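Local coordinates for oxidoreductase, NAD-binding/iron-sulfur cluster-binding protein (Nitratireductor pacificus pht-3B, PDB 6ZXU) that carries out reductive dehalogenation as a catabolic enzyme, using a bound cobalamin and two iron-sulfur clusters, at residues Val560-Lys574 and Arg700-Pro713. Sequence-based numbering, arbitrary orientation.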
loop_
_atom_site.group_PDB
_atom_site.type_symbol
_atom_site.label_atom_id
_atom_site.label_comp_id
_atom_site.label_asym_id
_atom_site.label_seq_id
_atom_site.Cartn_x
_atom_site.Cartn_y
_atom_site.Cartn_z
ATOM N N VAL A 560 14.794 9.212 22.761
ATOM C CA VAL A 560 14.453 9.034 24.151
ATOM C C VAL A 560 14.035 7.568 24.383
ATOM O O VAL A 560 13.760 6.804 23.437
ATOM C CB VAL A 560 13.300 9.963 24.621
ATOM C CG1 VAL A 560 13.713 11.419 24.532
ATOM C CG2 VAL A 560 12.009 9.771 23.828
ATOM N N MET A 561 14.002 7.191 25.653
ATOM C CA MET A 561 13.384 5.917 26.025
ATOM C C MET A 561 11.890 6.161 26.195
ATOM O O MET A 561 11.477 7.175 26.762
ATOM C CB MET A 561 14.012 5.402 27.375
ATOM C CG MET A 561 15.476 5.011 27.303
ATOM S SD MET A 561 15.917 3.935 25.935
ATOM C CE MET A 561 15.067 2.434 26.393
ATOM N N PHE A 562 11.117 5.201 25.752
ATOM C CA PHE A 562 9.663 5.263 25.788
ATOM C C PHE A 562 9.198 3.822 25.946
ATOM O O PHE A 562 9.456 3.023 25.086
ATOM C CB PHE A 562 9.144 5.874 24.427
ATOM C CG PHE A 562 7.651 5.918 24.276
ATOM C CD1 PHE A 562 6.932 4.862 23.696
ATOM C CD2 PHE A 562 6.940 7.006 24.728
ATOM C CE1 PHE A 562 5.584 4.897 23.639
ATOM C CE2 PHE A 562 5.568 7.031 24.677
ATOM C CZ PHE A 562 4.891 5.975 24.095
ATOM N N ASN A 563 8.517 3.517 27.062
ATOM C CA ASN A 563 7.893 2.225 27.318
ATOM C C ASN A 563 8.856 1.120 27.009
ATOM O O ASN A 563 8.501 0.120 26.374
ATOM C CB ASN A 563 6.605 2.043 26.525
ATOM C CG ASN A 563 5.810 0.783 26.939
ATOM O OD1 ASN A 563 5.927 0.294 28.056
ATOM N ND2 ASN A 563 5.008 0.309 26.069
ATOM N N GLY A 564 10.111 1.256 27.502
ATOM C CA GLY A 564 11.084 0.205 27.342
ATOM C C GLY A 564 11.916 0.133 26.103
ATOM O O GLY A 564 12.667 -0.797 25.922
ATOM N N TYR A 565 11.750 1.067 25.155
ATOM C CA TYR A 565 12.544 1.068 23.936
ATOM C C TYR A 565 12.956 2.473 23.543
ATOM O O TYR A 565 12.325 3.419 23.848
ATOM C CB TYR A 565 11.832 0.338 22.767
ATOM C CG TYR A 565 10.412 0.829 22.527
ATOM C CD1 TYR A 565 9.335 0.262 23.175
ATOM C CD2 TYR A 565 10.185 1.822 21.679
ATOM C CE1 TYR A 565 8.063 0.739 23.009
ATOM C CE2 TYR A 565 8.934 2.292 21.452
ATOM C CZ TYR A 565 7.869 1.747 22.094
ATOM O OH TYR A 565 6.617 2.224 21.874
ATOM N N GLU A 566 14.026 2.537 22.769
ATOM C CA GLU A 566 14.622 3.755 22.279
ATOM C C GLU A 566 13.899 4.154 20.951
ATOM O O GLU A 566 13.745 3.338 20.021
ATOM C CB GLU A 566 16.104 3.497 21.979
ATOM C CG GLU A 566 16.866 4.637 21.328
ATOM C CD GLU A 566 18.340 4.285 20.997
ATOM O OE1 GLU A 566 18.766 3.073 21.037
ATOM O OE2 GLU A 566 19.054 5.251 20.615
ATOM N N ILE A 567 13.533 5.418 20.848
ATOM C CA ILE A 567 12.748 5.892 19.732
ATOM C C ILE A 567 12.865 7.417 19.649
ATOM O O ILE A 567 13.178 8.076 20.624
ATOM C CB ILE A 567 11.279 5.425 19.943
ATOM C CG1 ILE A 567 10.552 5.438 18.594
ATOM C CG2 ILE A 567 10.587 6.198 21.042
ATOM C CD1 ILE A 567 9.348 4.581 18.523
ATOM N N TRP A 568 12.615 7.965 18.458
ATOM C CA TRP A 568 12.325 9.393 18.303
ATOM C C TRP A 568 10.802 9.550 18.479
ATOM O O TRP A 568 10.051 9.158 17.596
ATOM C CB TRP A 568 12.697 9.907 16.903
ATOM C CG TRP A 568 14.167 10.315 16.714
ATOM C CD1 TRP A 568 14.759 11.431 17.211
ATOM C CD2 TRP A 568 15.160 9.623 15.984
ATOM N NE1 TRP A 568 16.066 11.466 16.867
ATOM C CE2 TRP A 568 16.352 10.352 16.110
ATOM C CE3 TRP A 568 15.185 8.420 15.301
ATOM C CZ2 TRP A 568 17.550 9.970 15.491
ATOM C CZ3 TRP A 568 16.342 8.049 14.678
ATOM C CH2 TRP A 568 17.537 8.794 14.814
ATOM N N LYS A 569 10.336 10.046 19.589
ATOM C CA LYS A 569 8.893 10.061 19.825
ATOM C C LYS A 569 8.303 11.334 19.273
ATOM O O LYS A 569 8.658 12.450 19.677
ATOM C CB LYS A 569 8.528 9.875 21.332
ATOM C CG LYS A 569 7.049 9.499 21.505
ATOM C CD LYS A 569 6.875 8.040 21.086
ATOM C CE LYS A 569 5.518 7.750 20.632
ATOM N NZ LYS A 569 5.458 6.363 20.119
ATOM N N ALA A 570 7.467 11.191 18.255
ATOM C CA ALA A 570 6.689 12.262 17.719
ATOM C C ALA A 570 5.550 12.575 18.678
ATOM O O ALA A 570 5.198 11.770 19.541
ATOM C CB ALA A 570 6.114 11.910 16.392
ATOM N N ASP A 571 4.944 13.732 18.504
ATOM C CA ASP A 571 3.756 14.136 19.322
ATOM C C ASP A 571 2.490 13.606 18.662
ATOM O O ASP A 571 1.988 14.175 17.706
ATOM C CB ASP A 571 3.692 15.642 19.474
ATOM C CG ASP A 571 2.696 16.084 20.535
ATOM O OD1 ASP A 571 1.555 15.568 20.590
ATOM O OD2 ASP A 571 3.085 16.956 21.390
ATOM N N VAL A 572 1.993 12.497 19.173
ATOM C CA VAL A 572 0.920 11.806 18.549
ATOM C C VAL A 572 -0.406 12.537 18.704
ATOM O O VAL A 572 -1.322 12.366 17.895
ATOM C CB VAL A 572 0.829 10.328 18.986
ATOM C CG1 VAL A 572 2.115 9.600 18.656
ATOM C CG2 VAL A 572 0.514 10.190 20.463
ATOM N N GLU A 573 -0.525 13.339 19.752
ATOM C CA GLU A 573 -1.727 14.170 19.901
ATOM C C GLU A 573 -1.799 15.246 18.814
ATOM O O GLU A 573 -2.864 15.424 18.204
ATOM C CB GLU A 573 -1.719 14.814 21.239
ATOM C CG GLU A 573 -2.896 15.760 21.448
ATOM C CD GLU A 573 -2.822 16.387 22.844
ATOM O OE1 GLU A 573 -1.858 16.124 23.651
ATOM O OE2 GLU A 573 -3.749 17.154 23.158
ATOM N N LYS A 574 -0.704 15.931 18.550
ATOM C CA LYS A 574 -0.674 16.952 17.492
ATOM C C LYS A 574 -0.880 16.345 16.106
ATOM O O LYS A 574 -1.762 16.816 15.332
ATOM C CB LYS A 574 0.599 17.731 17.504
ATOM C CG LYS A 574 0.761 18.613 18.706
ATOM C CD LYS A 574 1.698 19.785 18.454
ATOM C CE LYS A 574 3.102 19.298 18.340
ATOM N NZ LYS A 574 4.126 20.388 18.360
ATOM N N ARG A 700 -2.324 16.653 28.478
ATOM C CA ARG A 700 -1.206 17.223 27.730
ATOM C C ARG A 700 -0.169 17.773 28.647
ATOM O O ARG A 700 1.032 17.557 28.425
ATOM C CB ARG A 700 -1.702 18.282 26.749
ATOM C CG ARG A 700 -0.576 18.775 25.880
ATOM C CD ARG A 700 -1.049 19.264 24.539
ATOM N NE ARG A 700 0.128 19.643 23.757
ATOM C CZ ARG A 700 0.781 18.855 22.933
ATOM N NH1 ARG A 700 0.365 17.622 22.694
ATOM N NH2 ARG A 700 1.847 19.332 22.347
ATOM N N SER A 701 -0.539 18.488 29.683
ATOM C CA SER A 701 0.536 19.004 30.548
ATOM C C SER A 701 1.340 17.845 31.153
ATOM O O SER A 701 2.581 17.914 31.273
ATOM C CB SER A 701 -0.016 19.931 31.615
ATOM O OG SER A 701 -0.973 19.169 32.220
ATOM N N GLY A 702 0.680 16.744 31.485
ATOM C CA GLY A 702 1.403 15.580 32.017
ATOM C C GLY A 702 2.310 14.957 30.937
ATOM O O GLY A 702 3.399 14.529 31.233
ATOM N N GLY A 703 1.834 14.882 29.682
ATOM C CA GLY A 703 2.647 14.324 28.575
ATOM C C GLY A 703 3.840 15.169 28.246
ATOM O O GLY A 703 4.882 14.629 27.906
ATOM N N LEU A 704 3.726 16.497 28.366
ATOM C CA LEU A 704 4.895 17.354 28.214
ATOM C C LEU A 704 5.895 17.117 29.274
ATOM O O LEU A 704 7.106 17.025 29.012
ATOM C CB LEU A 704 4.480 18.855 28.195
ATOM C CG LEU A 704 3.638 19.297 26.974
ATOM C CD1 LEU A 704 2.889 20.591 27.260
ATOM C CD2 LEU A 704 4.517 19.464 25.750
ATOM N N ALA A 705 5.428 16.966 30.519
ATOM C CA ALA A 705 6.369 16.719 31.657
ATOM C C ALA A 705 7.002 15.347 31.552
ATOM O O ALA A 705 8.160 15.145 31.900
ATOM C CB ALA A 705 5.662 16.866 32.975
ATOM N N GLU A 706 6.235 14.377 31.093
ATOM C CA GLU A 706 6.737 13.037 30.880
ATOM C C GLU A 706 7.868 13.002 29.860
ATOM O O GLU A 706 8.896 12.337 30.054
ATOM C CB GLU A 706 5.587 12.144 30.428
ATOM C CG GLU A 706 5.923 10.691 30.297
ATOM C CD GLU A 706 6.073 10.069 31.696
ATOM O OE1 GLU A 706 5.661 10.765 32.696
ATOM O OE2 GLU A 706 6.597 8.919 31.800
ATOM N N TYR A 707 7.746 13.766 28.784
ATOM C CA TYR A 707 8.800 13.850 27.795
ATOM C C TYR A 707 10.063 14.499 28.355
ATOM O O TYR A 707 11.129 13.983 28.103
ATOM C CB TYR A 707 8.302 14.572 26.535
ATOM C CG TYR A 707 8.930 14.164 25.195
ATOM C CD1 TYR A 707 10.272 14.182 25.009
ATOM C CD2 TYR A 707 8.148 13.846 24.146
ATOM C CE1 TYR A 707 10.847 13.890 23.788
ATOM C CE2 TYR A 707 8.665 13.476 22.924
ATOM C CZ TYR A 707 10.005 13.513 22.744
ATOM O OH TYR A 707 10.469 13.159 21.518
ATOM N N ALA A 708 9.938 15.527 29.168
ATOM C CA ALA A 708 11.078 16.146 29.789
ATOM C C ALA A 708 11.762 15.179 30.791
ATOM O O ALA A 708 12.955 15.225 30.976
ATOM C CB ALA A 708 10.641 17.440 30.503
ATOM N N ALA A 709 11.024 14.252 31.342
ATOM C CA ALA A 709 11.586 13.325 32.316
ATOM C C ALA A 709 12.090 12.022 31.677
ATOM O O ALA A 709 12.631 11.198 32.365
ATOM C CB ALA A 709 10.518 12.962 33.356
ATOM N N ALA A 710 11.905 11.830 30.389
ATOM C CA ALA A 710 12.304 10.579 29.727
ATOM C C ALA A 710 13.802 10.289 29.900
ATOM O O ALA A 710 14.631 11.168 29.772
ATOM C CB ALA A 710 11.928 10.595 28.251
ATOM N N GLU A 711 14.118 9.034 30.238
ATOM C CA GLU A 711 15.502 8.598 30.369
ATOM C C GLU A 711 16.184 8.672 28.987
ATOM O O GLU A 711 15.574 8.363 27.951
ATOM C CB GLU A 711 15.518 7.177 30.910
ATOM C CG GLU A 711 16.892 6.565 31.188
ATOM C CD GLU A 711 16.826 5.073 31.719
ATOM O OE1 GLU A 711 17.626 4.739 32.629
ATOM O OE2 GLU A 711 15.991 4.243 31.240
ATOM N N THR A 712 17.442 9.082 28.952
ATOM C CA THR A 712 18.194 9.034 27.680
ATOM C C THR A 712 18.645 7.612 27.377
ATOM O O THR A 712 18.817 6.789 28.280
ATOM C CB THR A 712 19.431 9.936 27.662
ATOM O OG1 THR A 712 20.406 9.358 28.498
ATOM C CG2 THR A 712 19.096 11.316 28.167
ATOM N N PRO A 713 18.804 7.272 26.109
ATOM C CA PRO A 713 19.261 5.941 25.774
ATOM C C PRO A 713 20.634 5.674 26.356
ATOM O O PRO A 713 20.896 4.548 26.722
ATOM C CB PRO A 713 19.225 5.897 24.230
ATOM C CG PRO A 713 18.189 6.906 23.850
ATOM C CD PRO A 713 18.297 7.989 24.912
HETATM O O HOH W 1 12.635 12.121 20.410
#
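The beta hairpin and capped helix start that line the cobalamin pocket are met here at three places by helix 700-709, the loop after it and the start of helix 713-721. At the start of helix 572-581, Arg700 reaches Asp571 and Glu573. Its NH2 donates to Asp571 OD2 at 2.8 Å while NH1 donates to Asp571 OD1 at 3.2 Å, an end-on, two-nitrogen grip with the carboxylate and guanidinium planes 27° apart. NH1 also meets Glu573 OE1 at 2.8 Å; that oxygen lies in the guanidinium plane but is approached from above its own carboxylate, and it is further bound by Tyr680. With CG anti to the backbone N (chi1 -174°) and the chain extended to NE, Arg700 carries its guanidinium to both acids. Asp571 is the N-cap of helix 572-581, its OD1 accepting from Lys574 N as well as from the arginine. A leucine in place of Arg700 would probably leave the two carboxylates without their shared cation and the capping Asp571 freer to turn.

Two turns along the same helix, Tyr707 sends its OH to Lys569 O, 2.7 Å away, in the carbonyl plane and on a lone pair; a water between Tyr707 OH and Lys569 N makes a second link. Lys569 itself pairs through NZ with Asp503 and the cobalamin. Past the helix, Met561 N donates to Glu711 O at 3.0 Å, Val560 CB packs on Ala710 CB, and Val560 CG1 lies 3.9 Å from Tyr707 CE1. The Pro713 ring crosses the Glu566 chain at about a right angle, its CG 3.6 Å from Glu566 CG. Residues 710-713 thus lie along strand 560-562 of a two-stranded antiparallel hairpin, while Arg700 and Tyr707 tie their helix to an Asp N-cap and loop of the ferredoxin-type dicluster domain, next to the cobalamin that Tyr565 and Lys569 contact.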